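Local coordinates for protein CalS10 (Micromonospora echinospora, PDB 6UK5) that binds S-adenosylmethionine and is thought to methylate an amino pentose during calicheamicin biosynthesis, at residues Arg31-Ser36 and Asp164-Gly169; Ala136-Met141 and Leu151-Trp156; Ala140-Leu145 and Ala230-Ala235; Val182-Arg187 and Val191-Glu196; Arg197-Val200 and Gly205-Glu208. One frame throughout, in Å; residues are numbered along the deposited sequence.

Interaction 1: Arg31-Ser36 and Asp164-Gly169. With ACT (acetate ion), chain E.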
# COMPACT_ATOMS: atom_id res chain seq x y z
N ARG A 31 -2.37 -7.98 12.14
CA ARG A 31 -2.38 -7.09 13.30
C ARG A 31 -2.91 -5.71 12.94
O ARG A 31 -3.67 -5.11 13.71
CB ARG A 31 -0.98 -6.98 13.91
CG ARG A 31 -0.83 -7.73 15.23
CD ARG A 31 0.51 -7.45 15.90
NE ARG A 31 1.57 -8.35 15.44
CZ ARG A 31 1.83 -9.54 15.96
NH1 ARG A 31 1.11 -10.00 16.98
NH2 ARG A 31 2.81 -10.28 15.47
N GLY A 32 -2.54 -5.20 11.76
CA GLY A 32 -3.03 -3.90 11.34
C GLY A 32 -4.54 -3.85 11.18
O GLY A 32 -5.16 -2.81 11.41
N ARG A 33 -5.15 -4.97 10.80
CA ARG A 33 -6.61 -5.03 10.69
C ARG A 33 -7.28 -5.32 12.02
O ARG A 33 -8.51 -5.24 12.10
CB ARG A 33 -7.02 -6.08 9.65
CG ARG A 33 -6.86 -5.60 8.22
CD ARG A 33 -7.34 -6.63 7.20
NE ARG A 33 -7.34 -6.09 5.84
CZ ARG A 33 -8.43 -5.70 5.18
NH1 ARG A 33 -9.63 -5.78 5.74
NH2 ARG A 33 -8.32 -5.22 3.95
N GLY A 34 -6.52 -5.66 13.06
CA GLY A 34 -7.06 -5.73 14.40
C GLY A 34 -6.99 -7.10 15.05
O GLY A 34 -7.65 -7.33 16.06
N LYS A 35 -6.21 -8.01 14.49
CA LYS A 35 -6.10 -9.34 15.08
C LYS A 35 -5.11 -9.31 16.23
O LYS A 35 -4.04 -8.71 16.13
CB LYS A 35 -5.66 -10.37 14.03
CG LYS A 35 -5.70 -11.82 14.55
CD LYS A 35 -5.42 -12.83 13.44
CE LYS A 35 -5.36 -14.26 13.97
NZ LYS A 35 -6.71 -14.86 14.19
N SER A 36 -5.48 -9.96 17.32
CA SER A 36 -4.63 -10.07 18.51
C SER A 36 -4.44 -11.56 18.78
O SER A 36 -5.30 -12.21 19.38
CB SER A 36 -5.26 -9.36 19.70
OG SER A 36 -4.70 -9.81 20.92
N ASP A 164 -19.57 -14.08 -3.40
CA ASP A 164 -18.80 -14.44 -4.59
C ASP A 164 -17.35 -14.02 -4.44
O ASP A 164 -16.47 -14.87 -4.23
CB ASP A 164 -19.42 -13.82 -5.84
CG ASP A 164 -18.80 -14.36 -7.12
OD1 ASP A 164 -17.80 -15.11 -7.03
OD2 ASP A 164 -19.32 -14.06 -8.21
N GLY A 165 -17.06 -12.72 -4.54
CA GLY A 165 -15.70 -12.24 -4.57
C GLY A 165 -15.46 -11.15 -3.54
O GLY A 165 -16.38 -10.47 -3.09
N TYR A 166 -14.18 -10.99 -3.19
CA TYR A 166 -13.72 -10.01 -2.23
C TYR A 166 -12.36 -9.47 -2.63
O TYR A 166 -11.47 -10.25 -2.99
CB TYR A 166 -13.62 -10.61 -0.82
CG TYR A 166 -12.91 -9.70 0.17
CD1 TYR A 166 -13.53 -8.59 0.72
CD2 TYR A 166 -11.59 -9.97 0.55
CE1 TYR A 166 -12.86 -7.77 1.62
CE2 TYR A 166 -10.92 -9.16 1.45
CZ TYR A 166 -11.56 -8.07 1.98
OH TYR A 166 -10.87 -7.27 2.88
N VAL A 167 -12.20 -8.16 -2.57
CA VAL A 167 -10.94 -7.49 -2.85
C VAL A 167 -10.55 -6.72 -1.60
O VAL A 167 -11.28 -5.83 -1.15
CB VAL A 167 -11.01 -6.55 -4.06
CG1 VAL A 167 -9.82 -5.60 -4.07
CG2 VAL A 167 -11.02 -7.36 -5.34
N GLY A 168 -9.40 -7.07 -1.02
CA GLY A 168 -8.90 -6.38 0.15
C GLY A 168 -7.66 -5.58 -0.21
O GLY A 168 -7.05 -5.78 -1.25
N GLY A 169 -7.28 -4.66 0.69
CA GLY A 169 -6.11 -3.84 0.45
C GLY A 169 -5.57 -3.38 1.78
O GLY A 169 -6.33 -3.04 2.69
C ACT E . -8.85 -12.72 11.36
O ACT E . -8.65 -13.22 12.50
OXT ACT E . -9.63 -13.20 10.49
CH3 ACT E . -8.10 -11.43 11.00
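Arg33 brings NH2 of its guanidinium obliquely up to the hydroxyl of Tyr166 and the backbone of Gly168 and Gly169. Its chain leaves with CG beside the backbone N (chi1 -78°) and then runs extended to NE, which carries Arg33 NH2 to 3.2 Å from Gly169 O. That hydrogen bond is weak, bent to 125° at the hydrogen. Tyr166 approaches from the opposite direction, its OH 3.4 Å from Arg33 NH2, with the ring and guanidinium planes 74° apart. Gly168 CA lies 4.0 Å from Arg33 NH2, and a beta carbon at Gly168 would clash with the Tyr166 hydroxyl. The firmer polar hold on Arg33 is a salt bridge from NE to Asp170, one residue past this strand segment. The contact thus joins the end of helix 20-32, closed by a Schellman motif with Gly34 at positive phi, to strand 165-174, outermost in this chain's five-stranded sheet. Beyond the turn, Lys35 takes a different course: NZ donates at 3.1 Å to O of an acetate ion, probably from the crystallisation liquor and also bound by Arg244. Lys35 has a salt bridge to Glu40 and cation-pi contacts with Phe122 and Trp37, the last an S-adenosylmethionine-binding residue.

Interaction 2: Ala136-Met141 and Leu151-Trp156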
# COMPACT_ATOMS: atom_id res chain seq x y z
N ALA A 136 -7.66 -37.25 8.55
CA ALA A 136 -6.35 -37.75 8.95
C ALA A 136 -5.67 -36.77 9.91
O ALA A 136 -5.07 -37.19 10.91
CB ALA A 136 -5.48 -37.98 7.72
N ALA A 137 -5.76 -35.48 9.62
CA ALA A 137 -5.22 -34.47 10.52
C ALA A 137 -5.89 -34.55 11.89
O ALA A 137 -5.21 -34.67 12.92
CB ALA A 137 -5.41 -33.08 9.91
N VAL A 138 -7.22 -34.49 11.92
CA VAL A 138 -7.94 -34.55 13.19
C VAL A 138 -7.62 -35.83 13.93
O VAL A 138 -7.58 -35.85 15.17
CB VAL A 138 -9.46 -34.39 12.95
CG1 VAL A 138 -10.24 -34.83 14.17
CG2 VAL A 138 -9.79 -32.95 12.61
N ALA A 139 -7.40 -36.93 13.21
CA ALA A 139 -7.08 -38.19 13.86
C ALA A 139 -5.65 -38.18 14.39
O ALA A 139 -5.38 -38.70 15.48
CB ALA A 139 -7.28 -39.36 12.90
N ALA A 140 -4.72 -37.58 13.64
CA ALA A 140 -3.34 -37.48 14.10
C ALA A 140 -3.25 -36.64 15.36
O ALA A 140 -2.65 -37.06 16.36
CB ALA A 140 -2.46 -36.89 12.99
N MET A 141 -3.83 -35.44 15.34
CA MET A 141 -3.82 -34.58 16.53
C MET A 141 -4.38 -35.32 17.74
O MET A 141 -3.82 -35.25 18.84
CB MET A 141 -4.63 -33.31 16.26
CG MET A 141 -4.14 -32.47 15.09
SD MET A 141 -4.93 -30.85 15.07
CE MET A 141 -5.77 -30.87 13.49
N LEU A 151 -8.73 -30.94 22.43
CA LEU A 151 -8.45 -30.49 21.07
C LEU A 151 -9.32 -29.27 20.79
O LEU A 151 -10.53 -29.30 21.04
CB LEU A 151 -8.72 -31.61 20.06
CG LEU A 151 -7.99 -31.51 18.72
CD1 LEU A 151 -7.73 -32.90 18.19
CD2 LEU A 151 -8.82 -30.72 17.72
N VAL A 152 -8.70 -28.20 20.30
CA VAL A 152 -9.42 -26.97 19.99
C VAL A 152 -9.06 -26.57 18.56
O VAL A 152 -7.88 -26.56 18.19
CB VAL A 152 -9.10 -25.84 20.98
CG1 VAL A 152 -9.07 -26.38 22.40
CG2 VAL A 152 -7.79 -25.15 20.64
N LEU A 153 -10.08 -26.24 17.77
CA LEU A 153 -9.93 -26.08 16.33
C LEU A 153 -10.78 -24.91 15.87
O LEU A 153 -12.00 -24.92 16.07
CB LEU A 153 -10.32 -27.37 15.61
CG LEU A 153 -10.05 -27.47 14.11
CD1 LEU A 153 -9.60 -28.88 13.79
CD2 LEU A 153 -11.29 -27.12 13.32
N GLU A 154 -10.14 -23.92 15.25
CA GLU A 154 -10.86 -22.79 14.68
C GLU A 154 -11.16 -23.11 13.22
O GLU A 154 -10.23 -23.11 12.39
CB GLU A 154 -10.04 -21.51 14.79
CG GLU A 154 -10.79 -20.26 14.35
CD GLU A 154 -9.90 -19.03 14.34
OE1 GLU A 154 -8.75 -19.12 14.81
OE2 GLU A 154 -10.36 -17.98 13.85
N PRO A 155 -12.41 -23.37 12.84
CA PRO A 155 -12.72 -23.72 11.46
C PRO A 155 -12.96 -22.50 10.58
O PRO A 155 -13.28 -21.41 11.06
CB PRO A 155 -14.00 -24.55 11.60
CG PRO A 155 -14.71 -23.88 12.73
CD PRO A 155 -13.62 -23.42 13.69
N TRP A 156 -12.79 -22.71 9.28
CA TRP A 156 -13.19 -21.71 8.30
C TRP A 156 -14.68 -21.81 8.01
O TRP A 156 -15.22 -22.90 7.82
CB TRP A 156 -12.39 -21.91 7.01
CG TRP A 156 -12.82 -21.04 5.86
CD1 TRP A 156 -13.27 -21.47 4.64
CD2 TRP A 156 -12.85 -19.61 5.81
NE1 TRP A 156 -13.58 -20.40 3.84
CE2 TRP A 156 -13.33 -19.24 4.53
CE3 TRP A 156 -12.52 -18.60 6.72
CZ2 TRP A 156 -13.48 -17.91 4.14
CZ3 TRP A 156 -12.68 -17.27 6.33
CH2 TRP A 156 -13.16 -16.94 5.05
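Met141 and Leu151 make the tight end of this contact, Met141 CB standing 3.7 Å from Leu151 CD1, whereas the far end opens out to separations above 4 Å. At that wider end Val138 CG2 lies 4.2 Å from Leu153 CD1, and Met141 CE reaches the same leucine methyl at 4.3 Å. One side chain serves both ends: with CG beside its backbone N (chi1 -58°) and a bend at chi3 (-120°), Met141 touches Leu151 through its root and Leu153 through its terminal methyl. Leu151 CD1 also sits 4.2 Å from Val138 O, beneath the helix backbone. No hydrogen bond crosses between the segments, so apolar packing carries the contact. Helix 131-143 lies against strand 149-153 of the central sheet, the axes of these short segments 10.5 Å apart and roughly antiparallel at 147°, as expected of a helix covering a Rossmann-like methyltransferase sheet. The loose side does not face solvent, since all four touching residues are buried: Phe227 of helix 220-229 packs on Val138 and Leu151, and Tyr223 on Leu153. Met141 also meets Met106, an S-adenosylmethionine-binding residue, their side chains about 4 Å apart, and touches Val118 and Cys120 of strand 115-120.

Interaction 3: Ala140-Leu145 and Ala230-Ala235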
# COMPACT_ATOMS: atom_id res chain seq x y z
N ALA A 140 -4.72 -37.58 13.64
CA ALA A 140 -3.34 -37.48 14.10
C ALA A 140 -3.25 -36.64 15.36
O ALA A 140 -2.65 -37.06 16.36
CB ALA A 140 -2.46 -36.89 12.99
N MET A 141 -3.83 -35.44 15.34
CA MET A 141 -3.82 -34.58 16.53
C MET A 141 -4.38 -35.32 17.74
O MET A 141 -3.82 -35.25 18.84
CB MET A 141 -4.63 -33.31 16.26
CG MET A 141 -4.14 -32.47 15.09
SD MET A 141 -4.93 -30.85 15.07
CE MET A 141 -5.77 -30.87 13.49
N SER A 142 -5.50 -36.02 17.56
CA SER A 142 -6.11 -36.75 18.67
C SER A 142 -5.19 -37.84 19.20
O SER A 142 -5.20 -38.13 20.41
CB SER A 142 -7.44 -37.34 18.23
OG SER A 142 -8.05 -38.06 19.28
N ALA A 143 -4.39 -38.46 18.33
CA ALA A 143 -3.47 -39.49 18.79
C ALA A 143 -2.44 -38.92 19.76
O ALA A 143 -1.94 -39.64 20.63
CB ALA A 143 -2.76 -40.13 17.60
N HIS A 144 -2.12 -37.64 19.62
CA HIS A 144 -1.16 -36.95 20.48
C HIS A 144 -1.81 -36.40 21.75
O HIS A 144 -1.16 -35.66 22.49
CB HIS A 144 -0.49 -35.83 19.69
CG HIS A 144 0.47 -36.32 18.66
ND1 HIS A 144 0.05 -36.84 17.45
CD2 HIS A 144 1.82 -36.37 18.64
CE1 HIS A 144 1.10 -37.20 16.74
NE2 HIS A 144 2.19 -36.92 17.43
N LEU A 145 -3.07 -36.74 22.01
CA LEU A 145 -3.77 -36.32 23.21
C LEU A 145 -3.78 -37.44 24.25
O LEU A 145 -4.04 -38.60 23.92
CB LEU A 145 -5.21 -35.92 22.90
CG LEU A 145 -5.42 -34.55 22.25
CD1 LEU A 145 -6.87 -34.37 21.88
CD2 LEU A 145 -4.96 -33.44 23.18
N ALA A 230 -12.11 -40.21 15.46
CA ALA A 230 -10.84 -40.13 16.18
C ALA A 230 -11.01 -40.29 17.69
O ALA A 230 -10.09 -39.94 18.44
CB ALA A 230 -10.14 -38.81 15.86
N GLY A 231 -12.15 -40.79 18.15
CA GLY A 231 -12.32 -41.07 19.57
C GLY A 231 -12.51 -39.83 20.42
O GLY A 231 -12.00 -39.79 21.55
N CYS A 232 -13.21 -38.82 19.91
CA CYS A 232 -13.38 -37.56 20.60
C CYS A 232 -14.84 -37.14 20.66
O CYS A 232 -15.58 -37.29 19.68
CB CYS A 232 -12.57 -36.44 19.92
SG CYS A 232 -10.81 -36.47 20.29
N GLU A 233 -15.24 -36.62 21.81
CA GLU A 233 -16.54 -35.99 22.01
C GLU A 233 -16.38 -34.49 21.76
O GLU A 233 -15.58 -33.83 22.42
CB GLU A 233 -17.04 -36.28 23.42
CG GLU A 233 -17.84 -37.57 23.51
CD GLU A 233 -17.74 -38.25 24.85
OE1 GLU A 233 -18.29 -39.37 24.96
OE2 GLU A 233 -17.10 -37.70 25.77
N SER A 234 -17.15 -33.97 20.80
CA SER A 234 -16.95 -32.63 20.28
C SER A 234 -18.01 -31.67 20.80
O SER A 234 -19.10 -32.07 21.22
CB SER A 234 -16.96 -32.63 18.75
OG SER A 234 -18.25 -32.29 18.24
N ALA A 235 -17.67 -30.38 20.74
CA ALA A 235 -18.60 -29.30 21.04
C ALA A 235 -18.16 -28.08 20.24
O ALA A 235 -16.99 -27.96 19.86
CB ALA A 235 -18.66 -28.99 22.54
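A Schellman motif closes helix 220-229, with Gly231 at positive phi as its C-prime residue, and the last turn of helix 131-143 docks against it through Ser142. The serine hydroxyl donates to Ala230 O, with Ser142 OG 2.9 Å from that oxygen and tilted 20° from the carbonyl plane. Its torsion, OG opposite the backbone N (chi1 179°), directs the group out of the helix to the turn. Beside the bond, Cys232 SG lies 3.3 Å from Ser142 OG. Ser142 CB and Ala230 CB pack at 3.9 Å. Replacing Ser142 with an alanine would probably leave Ala230 O without this donor and the helix end less firmly held to the turn. The end of helix 131-143 has its own tie: His144 ND1 donates to Ala140 O at 2.9 Å, nearly straight (172°), with the oxygen in the ring plane but the donor above the carbonyl plane. His144 NE2 in turn accepts a hydrogen bond from Leu111 N, and the ring stacks on Phe109. Around the contact, Arg251 of strand 246-251 touches Ser142 and Leu145, Ala249 of the same strand lies against Cys232, and Phe227 of helix 220-229 packs on Cys232 where edge strand 232-237 begins.

Interaction 4: Val182-Arg187 and Val191-Glu196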
# COMPACT_ATOMS: atom_id res chain seq x y z
N VAL A 182 -2.51 -6.12 -1.86
CA VAL A 182 -3.82 -6.20 -2.50
C VAL A 182 -4.17 -7.67 -2.58
O VAL A 182 -3.37 -8.48 -3.07
CB VAL A 182 -3.82 -5.56 -3.90
CG1 VAL A 182 -5.19 -5.72 -4.55
CG2 VAL A 182 -3.41 -4.10 -3.82
N SER A 183 -5.36 -8.03 -2.11
CA SER A 183 -5.79 -9.42 -2.10
C SER A 183 -7.09 -9.56 -2.86
O SER A 183 -7.85 -8.60 -3.04
CB SER A 183 -5.97 -9.94 -0.67
OG SER A 183 -7.04 -9.30 -0.01
N ARG A 184 -7.35 -10.78 -3.32
CA ARG A 184 -8.59 -11.08 -4.01
C ARG A 184 -8.93 -12.54 -3.77
O ARG A 184 -8.11 -13.43 -4.05
CB ARG A 184 -8.45 -10.79 -5.50
CG ARG A 184 -9.72 -10.91 -6.29
CD ARG A 184 -9.42 -10.62 -7.74
NE ARG A 184 -10.58 -10.83 -8.59
CZ ARG A 184 -10.85 -12.00 -9.16
NH1 ARG A 184 -10.06 -13.05 -8.93
NH2 ARG A 184 -11.91 -12.15 -9.94
N SER A 185 -10.12 -12.79 -3.25
CA SER A 185 -10.62 -14.12 -2.95
C SER A 185 -11.95 -14.33 -3.66
O SER A 185 -12.81 -13.44 -3.63
CB SER A 185 -10.78 -14.36 -1.45
OG SER A 185 -9.68 -13.84 -0.73
N THR A 186 -12.10 -15.48 -4.29
CA THR A 186 -13.35 -15.86 -4.93
C THR A 186 -13.80 -17.19 -4.35
O THR A 186 -12.97 -18.00 -3.92
CB THR A 186 -13.21 -15.96 -6.45
OG1 THR A 186 -12.24 -16.95 -6.79
CG2 THR A 186 -12.79 -14.62 -7.03
N ARG A 187 -15.10 -17.41 -4.35
CA ARG A 187 -15.70 -18.58 -3.74
C ARG A 187 -16.43 -19.39 -4.79
O ARG A 187 -17.10 -18.84 -5.67
CB ARG A 187 -16.66 -18.13 -2.63
CG ARG A 187 -17.49 -19.22 -1.99
CD ARG A 187 -18.49 -18.59 -1.02
NE ARG A 187 -19.64 -19.45 -0.77
CZ ARG A 187 -20.67 -19.11 -0.00
NH1 ARG A 187 -20.70 -17.94 0.61
NH2 ARG A 187 -21.67 -19.96 0.16
N VAL A 191 -14.63 -24.13 -1.81
CA VAL A 191 -13.26 -23.71 -2.09
C VAL A 191 -13.21 -22.20 -2.22
O VAL A 191 -14.08 -21.59 -2.86
CB VAL A 191 -12.73 -24.39 -3.36
CG1 VAL A 191 -11.27 -24.00 -3.61
CG2 VAL A 191 -12.94 -25.88 -3.31
N THR A 192 -12.20 -21.59 -1.61
CA THR A 192 -11.92 -20.16 -1.75
C THR A 192 -10.53 -20.02 -2.35
O THR A 192 -9.57 -20.61 -1.85
CB THR A 192 -12.01 -19.43 -0.41
OG1 THR A 192 -13.08 -19.97 0.37
CG2 THR A 192 -12.26 -17.95 -0.64
N ARG A 193 -10.42 -19.23 -3.42
CA ARG A 193 -9.15 -19.04 -4.11
C ARG A 193 -8.56 -17.71 -3.65
O ARG A 193 -9.04 -16.64 -4.06
CB ARG A 193 -9.31 -19.07 -5.63
CG ARG A 193 -7.98 -18.93 -6.35
CD ARG A 193 -8.10 -19.05 -7.86
NE ARG A 193 -6.89 -18.53 -8.50
CZ ARG A 193 -6.67 -17.23 -8.68
NH1 ARG A 193 -7.56 -16.34 -8.26
NH2 ARG A 193 -5.55 -16.81 -9.26
N MET A 194 -7.51 -17.79 -2.84
CA MET A 194 -6.86 -16.62 -2.25
C MET A 194 -5.67 -16.21 -3.10
O MET A 194 -4.70 -16.96 -3.23
CB MET A 194 -6.43 -16.96 -0.83
CG MET A 194 -7.57 -17.13 0.15
SD MET A 194 -7.01 -17.41 1.84
CE MET A 194 -6.20 -19.00 1.66
N GLU A 195 -5.75 -15.02 -3.70
CA GLU A 195 -4.65 -14.42 -4.44
C GLU A 195 -4.17 -13.19 -3.68
O GLU A 195 -4.94 -12.24 -3.49
CB GLU A 195 -5.08 -14.04 -5.86
CG GLU A 195 -3.91 -13.65 -6.76
CD GLU A 195 -4.35 -12.98 -8.04
OE1 GLU A 195 -5.54 -13.11 -8.40
OE2 GLU A 195 -3.51 -12.33 -8.69
N GLU A 196 -2.91 -13.20 -3.25
CA GLU A 196 -2.31 -12.07 -2.56
C GLU A 196 -1.15 -11.54 -3.38
O GLU A 196 -0.38 -12.31 -3.96
CB GLU A 196 -1.81 -12.45 -1.16
CG GLU A 196 -2.86 -12.36 -0.08
CD GLU A 196 -2.37 -12.91 1.24
OE1 GLU A 196 -1.45 -13.75 1.23
OE2 GLU A 196 -2.89 -12.49 2.29
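Glu195 O accepts the shortest of the four hydrogen bonds between the segments, from Arg184 N at 2.8 Å; a second approach to the same oxygen comes from Ser183 CA, a CA-H...O contact of 3.3 Å. The return bond, Glu195 N to Arg184 O, measures 2.9 Å. Two residues on, Arg193 N gives an equally short bond to Thr186 O, while Thr186 N to Arg193 O stretches to 3.3 Å. Arg184-Glu195 and Thr186-Arg193 are therefore hydrogen-bonded pairs of the antiparallel hairpin of strands 177-188 and 191-202, with Ser183-Glu196, Ser185-Met194 and Arg187-Thr192 as non-hydrogen-bonded pairs; the axes of the two segments run at 165°.

On the face bearing Arg184, Thr186, Arg193 and Glu195, both arginines have CG opposite the backbone N (chi1 -172° in Arg184) and run extended to NE, which brings their guanidinium groups together. The two cross obliquely, Arg184 NH1 to Arg193 NH1 at 4.2 Å and their guanidinium planes 64° apart. Glu195 probably eases this like-charge approach, although its OE1 forms only a long salt bridge with Arg193 NH2. Arg184 is held chiefly elsewhere, by Asp202 O and Ala203 O of the second subunit. On the other face Ser185 CB meets Thr192 CG2 at 4.0 Å, and Glu196 has a salt bridge to Arg181.

Strand 165-174 flanks the hairpin through backbone bonds such as Ser185 with Tyr166, strand 206-216 borders it on the other side through Thr192 with Leu215, and His22 and Tyr30 of helix 20-32 pack on Glu196.

Interaction 5: Arg197-Val200 and Gly205-Glu208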
# COMPACT_ATOMS: atom_id res chain seq x y z
N ARG A 197 -1.01 -10.22 -3.42
CA ARG A 197 0.10 -9.57 -4.11
C ARG A 197 0.63 -8.45 -3.25
O ARG A 197 -0.10 -7.52 -2.90
CB ARG A 197 -0.34 -9.07 -5.49
CG ARG A 197 -0.51 -10.22 -6.46
CD ARG A 197 -1.01 -9.77 -7.81
NE ARG A 197 0.09 -9.71 -8.76
CZ ARG A 197 -0.05 -9.67 -10.08
NH1 ARG A 197 -1.26 -9.71 -10.62
NH2 ARG A 197 1.02 -9.61 -10.86
N TRP A 198 1.92 -8.55 -2.91
CA TRP A 198 2.56 -7.67 -1.95
C TRP A 198 3.55 -6.73 -2.64
O TRP A 198 4.13 -7.06 -3.67
CB TRP A 198 3.31 -8.49 -0.90
CG TRP A 198 2.45 -9.42 -0.11
CD1 TRP A 198 1.93 -10.61 -0.53
CD2 TRP A 198 2.02 -9.25 1.25
NE1 TRP A 198 1.19 -11.19 0.47
CE2 TRP A 198 1.23 -10.38 1.58
CE3 TRP A 198 2.22 -8.26 2.21
CZ2 TRP A 198 0.65 -10.54 2.83
CZ3 TRP A 198 1.63 -8.42 3.46
CH2 TRP A 198 0.86 -9.55 3.75
N LEU A 199 3.73 -5.55 -2.04
CA LEU A 199 4.81 -4.64 -2.39
C LEU A 199 5.53 -4.25 -1.11
O LEU A 199 4.91 -3.72 -0.18
CB LEU A 199 4.30 -3.39 -3.10
CG LEU A 199 3.87 -3.51 -4.56
CD1 LEU A 199 3.26 -2.20 -5.02
CD2 LEU A 199 5.04 -3.89 -5.45
N VAL A 200 6.84 -4.51 -1.05
CA VAL A 200 7.67 -4.10 0.08
C VAL A 200 8.75 -3.16 -0.44
O VAL A 200 9.58 -3.55 -1.27
CB VAL A 200 8.29 -5.29 0.82
CG1 VAL A 200 9.16 -4.79 1.97
CG2 VAL A 200 7.20 -6.20 1.35
N GLY A 205 15.30 -1.48 -1.73
CA GLY A 205 14.57 -1.28 -2.97
C GLY A 205 13.10 -1.63 -2.79
O GLY A 205 12.60 -1.76 -1.68
N ILE A 206 12.42 -1.76 -3.93
CA ILE A 206 11.02 -2.17 -3.98
C ILE A 206 10.97 -3.62 -4.43
O ILE A 206 11.42 -3.96 -5.53
CB ILE A 206 10.21 -1.28 -4.95
CG1 ILE A 206 10.27 0.19 -4.55
CG2 ILE A 206 8.77 -1.77 -5.01
CD1 ILE A 206 9.66 1.13 -5.59
N ARG A 207 10.41 -4.49 -3.58
CA ARG A 207 10.19 -5.89 -3.94
C ARG A 207 8.70 -6.18 -4.10
O ARG A 207 7.88 -5.67 -3.33
CB ARG A 207 10.76 -6.84 -2.88
CG ARG A 207 12.25 -6.74 -2.64
CD ARG A 207 12.75 -7.90 -1.77
NE ARG A 207 11.95 -8.17 -0.58
CZ ARG A 207 11.85 -7.37 0.47
NH1 ARG A 207 12.48 -6.21 0.50
NH2 ARG A 207 11.10 -7.74 1.51
N GLU A 208 8.37 -6.99 -5.10
CA GLU A 208 7.02 -7.53 -5.28
C GLU A 208 7.06 -9.05 -5.26
O GLU A 208 7.98 -9.66 -5.80
CB GLU A 208 6.40 -7.06 -6.59
CG GLU A 208 7.28 -7.30 -7.80
CD GLU A 208 6.59 -6.97 -9.10
OE1 GLU A 208 7.13 -7.36 -10.16
OE2 GLU A 208 5.51 -6.34 -9.06
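Arg207 sets off with CG beside its backbone N (chi1 -61°) and bends at chi3 (-47°), which folds its guanidinium back over Val200; that valine holds CG1 opposite its own backbone N (chi1 180°), which turns this methyl to Arg207 NH2. In this antiparallel hairpin of strands 191-202 and 206-216 the two residues form a hydrogen-bonded pair. Arg207 N donates to Val200 O at 2.6 Å, and Val200 N to Arg207 O at 2.8 Å, both nearly straight. Alongside this backbone pair, Val200 CB lies over one face of the guanidinium, and Val200 CG1 comes within 3.6 Å of Arg207 NH2. The charged end is fixed by a salt bridge from NH1 to Asp202, at the hairpin turn, whose side chain also accepts from Gly205 N. A leucine in place of Arg207 would probably leave Asp202 without its charged mate and one side of Val200 without the flat group that packs on it.

Leu199 and Glu208 form the neighbouring non-hydrogen-bonded pair on the other face, which points to the dimer partner: Arg197 of the second subunit makes a salt bridge to Glu208, and Leu199 of that subunit packs on Leu199. Trp198 lies towards helix 20-32, where it touches Val25 and Ala29, and it stacks with Phe209. Within the hairpin, Leu199 and Glu208 run side by side, Leu199 CD2 lying 3.6 Å from Glu208 CB.

In the fold
The five contacts divide between two sheets. Interactions 1, 4 and 5 reach the five-stranded sheet: 1 and 4 have centres 11 Å apart and join through backbone bonds between strands 165-174 and 177-188, while 4 and 5, 19 Å apart, share strand 191-202. All three touch the second subunit, so this sheet contributes to the dimer. Interactions 2 and 3 share helix 131-143 beside the seven-stranded Rossmann-like sheet, with centres 8 Å apart. Along the chain, interaction 2 is nested within interaction 1, the segments of 1 and 3 alternate, and interactions 4 and 5 lie within interaction 3, whose closure brings residues 230-235 back to the cofactor-binding domain. Interactions 3 and 5 are farthest apart, 42 Å between centres.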